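Local coordinates for 4-phosphoerythronate dehydrogenase (Lactobacillus jensenii, PDB 4PRK), which catalyses the NAD-dependent interconversion of pyruvate and D-lactate as a D-lactate dehydrogenase of the D-isomer specific 2-hydroxyacid dehydrogenase family, at the interface of chains A and B. Sequence-based numbering; all coordinates share one arbitrary frame. Chains: chain A/B, 4-phosphoerythronate dehydrogenase.

The interface of chains A and B. Residues chain A 108-109, 112, 296; chain B 115, 119, 144-145.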
loop_
_atom_site.group_PDB
_atom_site.type_symbol
_atom_site.label_atom_id
_atom_site.label_comp_id
_atom_site.label_asym_id
_atom_site.label_seq_id
_atom_site.Cartn_x
_atom_site.Cartn_y
_atom_site.Cartn_z
ATOM N N GLU A 108 -2.917 14.896 2.886
ATOM C CA GLU A 108 -1.803 14.971 1.935
ATOM C C GLU A 108 -0.966 16.219 2.152
ATOM O O GLU A 108 0.264 16.242 1.921
ATOM C CB GLU A 108 -2.320 14.859 0.485
ATOM C CG GLU A 108 -2.714 13.444 0.100
ATOM C CD GLU A 108 -3.237 13.265 -1.325
ATOM O OE1 GLU A 108 -3.057 14.167 -2.188
ATOM O OE2 GLU A 108 -3.775 12.170 -1.613
ATOM N N MET A 109 -1.602 17.261 2.629
ATOM C CA MET A 109 -0.872 18.509 2.929
ATOM C C MET A 109 0.030 18.206 4.165
ATOM O O MET A 109 1.226 18.505 4.191
ATOM C CB MET A 109 -1.836 19.693 3.181
ATOM C CG MET A 109 -1.143 20.975 3.612
ATOM S SD MET A 109 -0.055 21.644 2.325
ATOM C CE MET A 109 -0.875 23.201 2.054
ATOM N N THR A 112 2.889 15.894 2.970
ATOM C CA THR A 112 3.781 16.674 2.124
ATOM C C THR A 112 4.677 17.566 2.964
ATOM O O THR A 112 5.920 17.617 2.774
ATOM C CB THR A 112 2.945 17.577 1.182
ATOM O OG1 THR A 112 2.304 16.775 0.221
ATOM C CG2 THR A 112 3.761 18.550 0.472
ATOM N N SER A 296 -4.680 26.304 3.805
ATOM C CA SER A 296 -5.044 25.813 2.521
ATOM C C SER A 296 -4.943 24.275 2.412
ATOM O O SER A 296 -4.915 23.712 1.271
ATOM C CB SER A 296 -4.162 26.522 1.478
ATOM O OG SER A 296 -2.735 26.279 1.672
ATOM N N MET B 115 5.441 16.509 -4.270
ATOM C CA MET B 115 4.302 16.814 -3.431
ATOM C C MET B 115 4.299 18.265 -3.050
ATOM O O MET B 115 3.287 18.912 -3.112
ATOM C CB MET B 115 4.317 16.047 -2.107
ATOM C CG MET B 115 4.749 14.614 -2.250
ATOM S SD MET B 115 3.635 13.430 -1.531
ATOM C CE MET B 115 2.398 13.738 -2.873
ATOM N N ARG B 119 1.359 20.954 -4.086
ATOM C CA ARG B 119 0.600 21.740 -3.146
ATOM C C ARG B 119 0.941 23.245 -3.227
ATOM O O ARG B 119 0.321 24.072 -2.523
ATOM C CB ARG B 119 0.869 21.233 -1.744
ATOM C CG ARG B 119 0.445 19.813 -1.440
ATOM C CD ARG B 119 -0.961 19.440 -1.862
ATOM N NE ARG B 119 -1.916 20.273 -1.186
ATOM C CZ ARG B 119 -3.018 19.871 -0.583
ATOM N NH1 ARG B 119 -3.337 18.602 -0.536
ATOM N NH2 ARG B 119 -3.778 20.764 0.031
ATOM N N ILE B 144 -3.223 13.413 -4.721
ATOM C CA ILE B 144 -2.261 12.710 -5.528
ATOM C C ILE B 144 -2.902 11.589 -6.342
ATOM O O ILE B 144 -2.411 11.207 -7.453
ATOM C CB ILE B 144 -1.053 12.230 -4.665
ATOM C CG1 ILE B 144 0.171 12.026 -5.516
ATOM C CG2 ILE B 144 -1.371 10.971 -3.908
ATOM C CD1 ILE B 144 0.728 13.366 -5.994
ATOM N N TYR B 145 -4.000 11.058 -5.818
ATOM C CA TYR B 145 -4.660 9.968 -6.518
ATOM C C TYR B 145 -5.432 10.449 -7.715
ATOM O O TYR B 145 -6.058 9.642 -8.342
ATOM C CB TYR B 145 -5.577 9.113 -5.639
ATOM C CG TYR B 145 -6.642 9.905 -4.909
ATOM C CD1 TYR B 145 -7.883 10.230 -5.518
ATOM C CD2 TYR B 145 -6.407 10.328 -3.627
ATOM C CE1 TYR B 145 -8.823 10.971 -4.830
ATOM C CE2 TYR B 145 -7.325 11.063 -2.942
ATOM C CZ TYR B 145 -8.517 11.368 -3.519
ATOM O OH TYR B 145 -9.349 12.076 -2.735
HETATM O O HOH W 1 -2.434 16.617 -2.294
#
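A:Glu108 sets CG anti to its carbonyl carbon (chi1 -75°) and stays extended beyond it (chi2 180°), so the carboxylate reaches from helix 103-118 to the first turn of the B 3-10 helix 144-146. There OE1, through its syn lone pair, accepts a hydrogen bond from the backbone N of B:Ile144 at 2.6 Å, with 149° at the hydrogen. The N-H at the start of this 3-10 helix would probably favour the ionised carboxylate. B:Ile144 CG2 lies 3.5 Å from the other oxygen, OE2 of A:Glu108. B:Arg119, bent at chi2 and chi3, crosses obliquely to A:Met109, laying one guanidinium face over its CB, 3.8 Å from the plane and toward the rim. The carboxylate and guanidinium, probably oppositely charged, do not touch; water 1 joins them, 2.5 Å from A:Glu108 OE1 and 2.8 Å from B:Arg119 NH1. An alanine in place of A:Glu108 would remove the carboxylate and probably leave both the B:Ile144 N-H and the bridging water without this acceptor. On the same helix, A:Thr112 OG1 donates to A:Glu108 O at 2.7 Å from above the carbonyl plane, a bond that helps fix the threonine side chain with CG2 toward B:Met115, 3.6 Å from its CB. Helix 103-118 of A and helix 103-119 of B thus meet through a mixed polar and apolar patch, repeated by the two-fold, that helps join the subunits in what is probably the dimer of this family.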